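PDB 1KPH: cyclopropane mycolic acid synthase 1 from Mycobacterium tuberculosis, which catalyses the conversion of a distal double bond of an alpha mycolic acid into a cyclopropane ring, transferring a methylene group from S-adenosyl-L-methionine. Local coordinates for residues 67-72 with 131-136; 148-153 with 162-167; 88-93 with 114-119; 125-130 with 154-159. One frame throughout, in Å; residues are numbered along the deposited sequence.

Overall arrangement
Contacts 1 and 3 each join two parallel strands of one mixed sheet, whose parallel part runs 116-119, 89-93, 67-71, 132-136, 163-171. They therefore lie side by side, with centres about 9 Å apart, and contact 3 falls between the two segments of contact 1 along the chain. Contact 2 packs helix 147-157 on strand 163-171, the next strand beyond 132-136, with its centre about 9 Å from that of contact 1 and about 18 Å from that of contact 3. Contact 4 ties the end of the same helix to the loop leading into strand 132-136. All four belong to the Rossmann-like part, which holds S-adenosyl-L-homocysteine at the C-terminal ends of its strands.

Contact 1. Residues 67-72 with 131-136; sequences TLLDVG and DRIVSI. With SAH (S-adenosyl-L-homocysteine), chain F.
Leu-69 and Ile-133 lie opposite each other in the middle of a parallel strand pair. Leu-69 N bonds to Arg-132 O at 3.0 Å, and Leu-69 O receives Val-134 N at 3.0 Å; Val-71 N to Val-134 O continues the ladder. Side chains add bonds at both ends. Beside the backbone bond from Asp-131 N to Thr-67 O, Asp-131 OD2 accepts Thr-67 N through its anti lone pair at 2.8 Å, a task for a short acid close to the main chain. Ser-135 OG, anti to its backbone N (chi1 -173°), donates to Val-71 O at 3.0 Å. The amide of Ile-136 instead meets a water, 2.7 Å from N, which has Val-71 O and Asp-70 OD1 among the acceptors its protons can reach.

Beside this ladder, Leu-68 CD1 rests 3.9 Å from Val-134 CG1 on the face that helix 77-86 covers, whereas Leu-69, Val-71 and Ile-133 turn to the opposite face. Where the strands end, the amino N of S-adenosyl-L-homocysteine donates to Gly-72 O (2.8 Å) and Ile-136 O (2.8 Å), spanning both segments. At Gly-72 (phi 85°) a CB would press on the preceding carbonyl oxygen and on the ribose O4', and glycine avoids both. A central parallel pair running into a glycine-rich loop at the cofactor is the hallmark of the Rossmann-like methyltransferase fold.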
# COMPACT_ATOMS: atom_id res chain seq x y z
N THR A 67 3.66 14.50 14.30
CA THR A 67 4.42 13.30 14.01
C THR A 67 3.49 12.35 13.26
O THR A 67 2.46 11.93 13.79
CB THR A 67 4.91 12.60 15.29
OG1 THR A 67 5.84 13.45 15.98
CG2 THR A 67 5.61 11.29 14.95
N LEU A 68 3.86 12.02 12.03
CA LEU A 68 3.06 11.13 11.19
C LEU A 68 3.64 9.72 11.15
O LEU A 68 4.83 9.54 10.91
CB LEU A 68 2.97 11.68 9.76
CG LEU A 68 2.35 10.77 8.69
CD1 LEU A 68 0.86 10.63 8.93
CD2 LEU A 68 2.62 11.36 7.31
N LEU A 69 2.78 8.73 11.39
CA LEU A 69 3.20 7.34 11.35
C LEU A 69 2.78 6.72 10.03
O LEU A 69 1.60 6.74 9.69
CB LEU A 69 2.56 6.56 12.51
CG LEU A 69 2.83 5.05 12.51
CD1 LEU A 69 4.30 4.78 12.78
CD2 LEU A 69 1.96 4.39 13.58
N ASP A 70 3.73 6.18 9.28
CA ASP A 70 3.42 5.53 8.01
C ASP A 70 3.61 4.03 8.19
O ASP A 70 4.74 3.54 8.19
CB ASP A 70 4.34 6.02 6.89
CG ASP A 70 3.99 5.41 5.54
OD1 ASP A 70 3.32 4.35 5.51
OD2 ASP A 70 4.39 5.97 4.50
N VAL A 71 2.50 3.31 8.34
CA VAL A 71 2.53 1.86 8.52
C VAL A 71 2.70 1.17 7.17
O VAL A 71 1.78 1.15 6.35
CB VAL A 71 1.24 1.35 9.19
CG1 VAL A 71 1.31 -0.15 9.39
CG2 VAL A 71 1.06 2.06 10.52
N GLY A 72 3.88 0.61 6.94
CA GLY A 72 4.15 -0.04 5.67
C GLY A 72 4.62 1.04 4.72
O GLY A 72 4.13 1.17 3.60
N ASP A 131 0.56 11.58 16.13
CA ASP A 131 -0.56 12.49 15.91
C ASP A 131 -1.51 12.02 14.82
O ASP A 131 -2.73 12.14 14.96
CB ASP A 131 -0.03 13.89 15.56
CG ASP A 131 0.79 14.49 16.69
OD1 ASP A 131 0.22 14.73 17.78
OD2 ASP A 131 2.00 14.72 16.50
N ARG A 132 -0.95 11.48 13.74
CA ARG A 132 -1.76 11.00 12.63
C ARG A 132 -1.20 9.71 12.05
O ARG A 132 -0.03 9.39 12.25
CB ARG A 132 -1.83 12.07 11.53
CG ARG A 132 -2.54 13.36 11.95
CD ARG A 132 -4.02 13.14 12.20
NE ARG A 132 -4.73 14.38 12.48
CZ ARG A 132 -4.72 15.00 13.66
NH1 ARG A 132 -4.03 14.49 14.67
NH2 ARG A 132 -5.39 16.13 13.82
N ILE A 133 -2.04 8.97 11.34
CA ILE A 133 -1.59 7.72 10.75
C ILE A 133 -2.01 7.58 9.29
O ILE A 133 -3.11 7.97 8.90
CB ILE A 133 -2.16 6.49 11.50
CG1 ILE A 133 -1.75 6.52 12.97
CG2 ILE A 133 -1.67 5.21 10.82
CD1 ILE A 133 -2.30 5.35 13.78
N VAL A 134 -1.12 7.03 8.49
CA VAL A 134 -1.41 6.79 7.09
C VAL A 134 -0.88 5.39 6.78
O VAL A 134 0.19 5.02 7.24
CB VAL A 134 -0.72 7.83 6.15
CG1 VAL A 134 0.79 7.76 6.30
CG2 VAL A 134 -1.13 7.58 4.70
N SER A 135 -1.66 4.62 6.04
CA SER A 135 -1.24 3.27 5.67
C SER A 135 -1.80 2.98 4.30
O SER A 135 -3.02 2.91 4.10
CB SER A 135 -1.74 2.24 6.68
OG SER A 135 -1.18 0.97 6.39
N ILE A 136 -0.89 2.83 3.34
CA ILE A 136 -1.28 2.58 1.96
C ILE A 136 -0.77 1.24 1.44
O ILE A 136 0.44 1.02 1.34
CB ILE A 136 -0.75 3.71 1.04
CG1 ILE A 136 -1.34 5.05 1.49
CG2 ILE A 136 -1.13 3.42 -0.41
CD1 ILE A 136 -0.60 6.26 0.98
N SAH F . 2.93 2.28 1.35
CA SAH F . 3.96 2.12 0.33
CB SAH F . 4.36 0.64 0.16
CG SAH F . 3.24 -0.41 -0.02
C SAH F . 3.50 2.69 -1.02
OXT SAH F . 4.34 2.79 -1.93
C5' SAH F . 3.41 -2.85 1.36
C4' SAH F . 4.25 -2.29 2.50
O4' SAH F . 3.68 -2.54 3.81
C3' SAH F . 5.67 -2.86 2.54
O3' SAH F . 6.61 -1.78 2.77
C2' SAH F . 5.63 -3.84 3.68
O2' SAH F . 6.92 -4.07 4.25
C1' SAH F . 4.68 -3.18 4.63
N9 SAH F . 4.08 -4.10 5.59
C8 SAH F . 3.43 -5.28 5.41
N7 SAH F . 2.99 -5.88 6.47
C5 SAH F . 3.38 -5.00 7.48
C6 SAH F . 3.22 -5.00 9.02
N6 SAH F . 2.60 -5.98 9.70
N1 SAH F . 3.76 -3.92 9.69
C2 SAH F . 4.38 -2.94 8.99
N3 SAH F . 4.58 -2.83 7.66
C4 SAH F . 4.05 -3.91 6.96
O HOH W 1 1.70 2.83 4.07

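Contact 2. Residues 148-153 with 162-167; sequences DAFFSL and GVMLLH. With CO3 (carbonate ion), chain E.
In the beta-alpha-beta unit formed by strand 132-136, helix 147-157 and strand 163-171, Phe-150 and Phe-151 of the helix reach across to Met-164 and Leu-166 of the last strand. No hydrogen bond joins the segments; four apolar side chains do the work. Met-164 SD approaches the Phe-150 ring obliquely, 3.8 Å from CE2, in a Met-aromatic contact with the sulfur 59° off the ring normal. The flexible thioether then bends at chi3 (77°), placing CE 3.6 Å from Phe-151 CE2, so one methionine serves both rings.

Here the helix covers one face of the Rossmann-like sheet, alternate strand residues Met-164 and Leu-166 facing it and the two phenylalanines bridging axes 11.6 Å apart. Leu-166 divides its methyls, CD2 lying close to Phe-151 CZ at 3.4 Å and CD1 4.3 Å from Phe-150 CE2. The two rings also meet each other, Phe-150 CD2 sitting over a face of Phe-151, off centre. Phe-150 further packs edge-to-face with Trp-123. His-167 turns away from the helix; its NE2 donates to O1 of a bound carbonate, probably from the crystallisation liquor, at 2.7 Å, and Tyr-232 OH and Cys-35 N bind the same ion.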
# COMPACT_ATOMS: atom_id res chain seq x y z
N ASP A 148 -8.44 -6.63 13.71
CA ASP A 148 -8.92 -6.07 14.97
C ASP A 148 -7.78 -5.52 15.82
O ASP A 148 -7.90 -4.44 16.41
CB ASP A 148 -9.70 -7.13 15.75
CG ASP A 148 -10.33 -6.58 17.01
OD1 ASP A 148 -9.71 -6.70 18.09
OD2 ASP A 148 -11.44 -6.02 16.91
N ALA A 149 -6.68 -6.25 15.88
CA ALA A 149 -5.53 -5.82 16.66
C ALA A 149 -4.95 -4.53 16.09
O ALA A 149 -4.57 -3.62 16.83
CB ALA A 149 -4.46 -6.90 16.67
N PHE A 150 -4.90 -4.44 14.76
CA PHE A 150 -4.37 -3.25 14.12
C PHE A 150 -5.17 -2.00 14.48
O PHE A 150 -4.60 -1.00 14.93
CB PHE A 150 -4.35 -3.42 12.60
CG PHE A 150 -3.85 -2.20 11.88
CD1 PHE A 150 -2.54 -1.77 12.07
CD2 PHE A 150 -4.69 -1.47 11.05
CE1 PHE A 150 -2.08 -0.61 11.45
CE2 PHE A 150 -4.24 -0.30 10.43
CZ PHE A 150 -2.93 0.13 10.63
N PHE A 151 -6.49 -2.05 14.30
CA PHE A 151 -7.32 -0.89 14.62
C PHE A 151 -7.30 -0.56 16.11
O PHE A 151 -7.46 0.60 16.50
CB PHE A 151 -8.76 -1.12 14.16
CG PHE A 151 -8.94 -0.99 12.67
CD1 PHE A 151 -8.72 -2.08 11.84
CD2 PHE A 151 -9.31 0.22 12.10
CE1 PHE A 151 -8.87 -1.96 10.46
CE2 PHE A 151 -9.46 0.36 10.73
CZ PHE A 151 -9.24 -0.74 9.90
N SER A 152 -7.09 -1.57 16.94
CA SER A 152 -7.03 -1.37 18.38
C SER A 152 -5.80 -0.51 18.66
O SER A 152 -5.88 0.50 19.37
CB SER A 152 -6.91 -2.71 19.11
OG SER A 152 -6.80 -2.53 20.51
N LEU A 153 -4.66 -0.91 18.09
CA LEU A 153 -3.41 -0.18 18.27
C LEU A 153 -3.52 1.22 17.68
O LEU A 153 -3.12 2.20 18.31
CB LEU A 153 -2.26 -0.93 17.58
CG LEU A 153 -0.89 -0.23 17.58
CD1 LEU A 153 -0.41 -0.01 19.01
CD2 LEU A 153 0.11 -1.08 16.81
N GLY A 162 -7.23 12.47 16.76
CA GLY A 162 -6.50 11.69 15.78
C GLY A 162 -7.27 11.24 14.55
O GLY A 162 -8.50 11.12 14.58
N VAL A 163 -6.54 10.99 13.47
CA VAL A 163 -7.14 10.54 12.21
C VAL A 163 -6.22 9.58 11.49
O VAL A 163 -5.01 9.80 11.43
CB VAL A 163 -7.40 11.73 11.26
CG1 VAL A 163 -8.09 11.23 9.99
CG2 VAL A 163 -8.25 12.78 11.95
N MET A 164 -6.78 8.49 10.97
CA MET A 164 -6.01 7.51 10.21
C MET A 164 -6.60 7.35 8.82
O MET A 164 -7.80 7.12 8.66
CB MET A 164 -5.98 6.14 10.90
CG MET A 164 -5.50 5.02 9.96
SD MET A 164 -5.07 3.41 10.71
CE MET A 164 -6.72 2.71 11.02
N LEU A 165 -5.75 7.48 7.80
CA LEU A 165 -6.19 7.30 6.43
C LEU A 165 -5.71 5.90 6.07
O LEU A 165 -4.50 5.67 5.95
CB LEU A 165 -5.57 8.35 5.51
CG LEU A 165 -6.00 8.42 4.03
CD1 LEU A 165 -5.50 7.19 3.28
CD2 LEU A 165 -7.52 8.52 3.93
N LEU A 166 -6.64 4.97 5.94
CA LEU A 166 -6.31 3.60 5.59
C LEU A 166 -6.69 3.38 4.14
O LEU A 166 -7.86 3.47 3.77
CB LEU A 166 -7.07 2.61 6.48
CG LEU A 166 -6.85 1.13 6.15
CD1 LEU A 166 -5.40 0.77 6.39
CD2 LEU A 166 -7.77 0.26 7.01
N HIS A 167 -5.68 3.09 3.32
CA HIS A 167 -5.86 2.88 1.90
C HIS A 167 -5.54 1.42 1.62
O HIS A 167 -4.42 0.96 1.85
CB HIS A 167 -4.92 3.85 1.15
CG HIS A 167 -4.82 3.62 -0.32
ND1 HIS A 167 -4.78 4.66 -1.23
CD2 HIS A 167 -4.66 2.48 -1.05
CE1 HIS A 167 -4.59 4.17 -2.44
NE2 HIS A 167 -4.51 2.86 -2.36
C CO3 E . -3.01 -0.36 -3.04
O1 CO3 E . -3.29 0.92 -3.79
O2 CO3 E . -2.34 -1.37 -3.64
O3 CO3 E . -3.44 -0.49 -1.75

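Contact 3. Residues 88-93 with 114-119; sequences VNVVGL and RSKRVL
Val-90 pairs with Ser-115 and Arg-117, and Gly-92 with Arg-117 and Leu-119, on strands running almost exactly parallel (7°), their axes 4.6 Å apart at closest approach. Val-90 N donates to Ser-115 O at 2.9 Å and Val-90 O accepts Arg-117 N at 3.0 Å; Gly-92 N then bonds to Arg-117 O at 2.7 Å, and Gly-92 O takes Leu-119 N at 2.8 Å. A water joins Val-90 O to Ser-115 OG.

On one face Val-91 and Arg-117 run side by side. The Arg-117 chain bends at chi3 (-70°), which brings its flat guanidinium over Val-91: CG1 lies over one face, while CG2 comes to 3.9 Å from NH2, which also forms a salt bridge with Glu-128. Leu-93 and Leu-119 are likewise aligned, Leu-93 CD2 resting 3.8 Å from Leu-119 CB. On the other face Val-90 CG2 touches the aliphatic base of Lys-116, and Val-118 packs against helix 97-109. Arg-114 CB and CG cover Val-88 O, a buried carbonyl without a polar partner in the model; NE pairs with Asp-87.

With helix 97-109 the strands form a beta-alpha-beta unit at the edge of the Rossmann-like sheet, where Leu-93 reaches the S-adenosyl-L-homocysteine pocket.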
# COMPACT_ATOMS: atom_id res chain seq x y z
N VAL A 88 6.05 17.92 8.62
CA VAL A 88 5.76 17.15 9.82
C VAL A 88 6.90 16.17 10.06
O VAL A 88 7.68 15.89 9.14
CB VAL A 88 4.46 16.32 9.67
CG1 VAL A 88 3.29 17.24 9.36
CG2 VAL A 88 4.64 15.28 8.57
N ASN A 89 7.01 15.68 11.29
CA ASN A 89 8.03 14.70 11.64
C ASN A 89 7.42 13.39 11.16
O ASN A 89 6.21 13.32 10.96
CB ASN A 89 8.22 14.62 13.16
CG ASN A 89 8.64 15.94 13.77
OD1 ASN A 89 7.98 16.45 14.67
ND2 ASN A 89 9.74 16.49 13.28
N VAL A 90 8.23 12.36 10.97
CA VAL A 90 7.69 11.10 10.50
C VAL A 90 8.34 9.87 11.11
O VAL A 90 9.48 9.91 11.58
CB VAL A 90 7.81 10.97 8.95
CG1 VAL A 90 6.92 11.99 8.27
CG2 VAL A 90 9.26 11.16 8.52
N VAL A 91 7.59 8.77 11.08
CA VAL A 91 8.02 7.48 11.56
C VAL A 91 7.47 6.49 10.55
O VAL A 91 6.26 6.46 10.29
CB VAL A 91 7.44 7.18 12.96
CG1 VAL A 91 7.84 5.78 13.40
CG2 VAL A 91 7.95 8.21 13.96
N GLY A 92 8.34 5.70 9.95
CA GLY A 92 7.91 4.73 8.96
C GLY A 92 8.22 3.31 9.38
O GLY A 92 9.30 3.04 9.92
N LEU A 93 7.28 2.40 9.14
CA LEU A 93 7.45 1.00 9.50
C LEU A 93 7.41 0.10 8.27
O LEU A 93 6.61 0.32 7.37
CB LEU A 93 6.35 0.57 10.47
CG LEU A 93 6.20 1.39 11.76
CD1 LEU A 93 4.98 0.90 12.54
CD2 LEU A 93 7.47 1.27 12.59
N ARG A 114 13.18 18.31 10.24
CA ARG A 114 12.23 17.45 10.95
C ARG A 114 12.76 16.07 11.32
O ARG A 114 13.67 15.55 10.67
CB ARG A 114 10.94 17.28 10.14
CG ARG A 114 10.12 18.56 10.02
CD ARG A 114 9.74 19.11 11.38
NE ARG A 114 8.99 20.35 11.26
CZ ARG A 114 8.57 21.09 12.28
NH1 ARG A 114 8.82 20.71 13.54
NH2 ARG A 114 7.89 22.20 12.06
N SER A 115 12.19 15.50 12.37
CA SER A 115 12.58 14.18 12.86
C SER A 115 12.10 13.11 11.89
O SER A 115 10.94 13.13 11.47
CB SER A 115 11.97 13.94 14.25
OG SER A 115 12.15 12.60 14.66
N LYS A 116 12.98 12.19 11.53
CA LYS A 116 12.62 11.12 10.60
C LYS A 116 13.16 9.78 11.07
O LYS A 116 14.36 9.63 11.31
CB LYS A 116 13.19 11.42 9.21
CG LYS A 116 13.00 12.85 8.76
CD LYS A 116 13.60 13.09 7.39
CE LYS A 116 13.91 14.56 7.21
NZ LYS A 116 14.86 15.00 8.28
N ARG A 117 12.26 8.82 11.20
CA ARG A 117 12.64 7.48 11.64
C ARG A 117 12.02 6.38 10.80
O ARG A 117 10.84 6.44 10.47
CB ARG A 117 12.23 7.27 13.10
CG ARG A 117 13.05 8.03 14.11
CD ARG A 117 12.86 7.41 15.49
NE ARG A 117 11.53 7.66 16.02
CZ ARG A 117 10.88 6.82 16.81
NH1 ARG A 117 11.42 5.66 17.15
NH2 ARG A 117 9.68 7.14 17.27
N VAL A 118 12.83 5.38 10.46
CA VAL A 118 12.36 4.23 9.70
C VAL A 118 12.78 2.99 10.49
O VAL A 118 13.95 2.83 10.83
CB VAL A 118 12.99 4.18 8.29
CG1 VAL A 118 14.50 4.12 8.38
CG2 VAL A 118 12.46 2.97 7.53
N LEU A 119 11.81 2.13 10.80
CA LEU A 119 12.09 0.94 11.58
C LEU A 119 11.79 -0.36 10.84
O LEU A 119 10.77 -0.49 10.17
CB LEU A 119 11.28 0.97 12.87
CG LEU A 119 11.47 2.19 13.78
CD1 LEU A 119 10.46 2.14 14.91
CD2 LEU A 119 12.89 2.22 14.32
O HOH W 2 10.32 10.98 13.78

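Contact 4. Residues 125-130 with 154-159; sequences QFDEPV and AHRLLP
Leu-157, near the end of helix 147-157, points its two methyls into the loop at Phe-126 and Glu-128. With CG anti to its carbonyl carbon (chi1 -56°), the side chain swings toward that loop. Both methyls of Leu-157 lie 3.5 Å from Glu-128 O, and CD1 also comes to the edge of the Phe-126 ring, 3.7 Å from its CD2 and near the ring plane. The Phe-126 ring is covered on one face by its own loop, Glu-128 N standing over it toward the rim, and it also packs on Val-91 and Leu-93 of the sheet. The forked leucine places its two methyls between ring edge and backbone.

At the solvent side Asp-127 and Arg-156 cross at about a right angle. Asp-127 OD1 sits over a face of the guanidinium, 3.4 Å from NH2, with the two planes 56° apart. No N-H points at the oxygen, making this salt bridge a matter of charge alone.

The backbone provides the one hydrogen bond: Val-130 N donates to Leu-157 O at 3.0 Å. Val-130 O lies 3.0 Å from Pro-159 CD; proline has no N-H to offer it. Leu-158, the first residue to leave helical geometry, brings CD2 to 4.4 Å from Val-130 CG2, and Lys-287 NZ bonds to His-155 O and Leu-158 O. In this Rossmann-like domain the contact thus joins the C-terminal end of a sheet-covering helix to the loop that enters strand 132-136.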
# COMPACT_ATOMS: atom_id res chain seq x y z
N GLN A 125 5.01 -4.45 16.69
CA GLN A 125 6.12 -4.17 17.60
C GLN A 125 6.29 -2.68 17.84
O GLN A 125 7.31 -2.24 18.39
CB GLN A 125 7.41 -4.74 17.01
CG GLN A 125 7.34 -6.21 16.64
CD GLN A 125 8.52 -6.66 15.82
OE1 GLN A 125 8.80 -6.10 14.76
NE2 GLN A 125 9.22 -7.68 16.30
N PHE A 126 5.29 -1.89 17.44
CA PHE A 126 5.34 -0.44 17.62
C PHE A 126 4.22 0.02 18.53
O PHE A 126 3.04 -0.16 18.23
CB PHE A 126 5.22 0.27 16.27
CG PHE A 126 5.31 1.77 16.37
CD1 PHE A 126 6.55 2.40 16.40
CD2 PHE A 126 4.17 2.55 16.46
CE1 PHE A 126 6.65 3.79 16.52
CE2 PHE A 126 4.25 3.93 16.58
CZ PHE A 126 5.49 4.55 16.61
N ASP A 127 4.59 0.63 19.66
CA ASP A 127 3.61 1.12 20.62
C ASP A 127 4.04 2.50 21.09
O ASP A 127 4.41 2.70 22.25
CB ASP A 127 3.52 0.16 21.81
CG ASP A 127 2.50 0.58 22.83
OD1 ASP A 127 1.33 0.84 22.45
OD2 ASP A 127 2.85 0.65 24.03
N GLU A 128 3.98 3.47 20.18
CA GLU A 128 4.37 4.83 20.48
C GLU A 128 3.32 5.82 19.98
O GLU A 128 2.81 5.68 18.87
CB GLU A 128 5.73 5.10 19.84
CG GLU A 128 6.25 6.51 19.99
CD GLU A 128 7.73 6.57 19.69
OE1 GLU A 128 8.16 5.93 18.71
OE2 GLU A 128 8.46 7.26 20.43
N PRO A 129 2.98 6.82 20.80
CA PRO A 129 1.97 7.82 20.42
C PRO A 129 2.38 8.64 19.20
O PRO A 129 3.53 9.07 19.08
CB PRO A 129 1.85 8.69 21.67
CG PRO A 129 2.25 7.77 22.78
CD PRO A 129 3.43 7.04 22.19
N VAL A 130 1.43 8.83 18.29
CA VAL A 130 1.64 9.62 17.08
C VAL A 130 0.42 10.51 16.90
O VAL A 130 -0.64 10.23 17.46
CB VAL A 130 1.82 8.72 15.83
CG1 VAL A 130 3.02 7.81 16.02
CG2 VAL A 130 0.55 7.91 15.58
N ALA A 154 -4.06 1.30 16.47
CA ALA A 154 -4.23 2.58 15.80
C ALA A 154 -5.01 3.56 16.68
O ALA A 154 -4.61 4.71 16.85
CB ALA A 154 -4.95 2.38 14.47
N HIS A 155 -6.12 3.09 17.24
CA HIS A 155 -6.94 3.94 18.08
C HIS A 155 -6.21 4.33 19.37
O HIS A 155 -6.37 5.43 19.88
CB HIS A 155 -8.26 3.24 18.41
CG HIS A 155 -9.28 4.12 19.05
ND1 HIS A 155 -9.24 4.45 20.39
CD2 HIS A 155 -10.35 4.76 18.54
CE1 HIS A 155 -10.25 5.26 20.67
NE2 HIS A 155 -10.94 5.46 19.56
N ARG A 156 -5.40 3.41 19.88
CA ARG A 156 -4.66 3.65 21.11
C ARG A 156 -3.51 4.65 20.94
O ARG A 156 -3.25 5.46 21.83
CB ARG A 156 -4.12 2.33 21.67
CG ARG A 156 -3.35 2.48 22.97
CD ARG A 156 -2.96 1.13 23.55
NE ARG A 156 -2.16 0.34 22.61
CZ ARG A 156 -1.69 -0.88 22.87
NH1 ARG A 156 -1.92 -1.44 24.05
NH2 ARG A 156 -0.99 -1.53 21.95
N LEU A 157 -2.84 4.61 19.79
CA LEU A 157 -1.71 5.50 19.54
C LEU A 157 -2.09 6.92 19.11
O LEU A 157 -1.27 7.83 19.22
CB LEU A 157 -0.79 4.88 18.48
CG LEU A 157 -0.24 3.48 18.78
CD1 LEU A 157 0.76 3.09 17.70
CD2 LEU A 157 0.43 3.46 20.15
N LEU A 158 -3.31 7.10 18.63
CA LEU A 158 -3.76 8.42 18.17
C LEU A 158 -4.25 9.34 19.28
O LEU A 158 -4.74 8.88 20.32
CB LEU A 158 -4.88 8.26 17.14
CG LEU A 158 -4.53 7.81 15.73
CD1 LEU A 158 -5.80 7.47 14.97
CD2 LEU A 158 -3.75 8.90 15.01
N PRO A 159 -4.13 10.66 19.07
CA PRO A 159 -4.58 11.66 20.05
C PRO A 159 -6.10 11.62 20.09
O PRO A 159 -6.72 10.77 19.45
CB PRO A 159 -4.06 12.97 19.47
CG PRO A 159 -2.90 12.55 18.61
CD PRO A 159 -3.42 11.31 17.96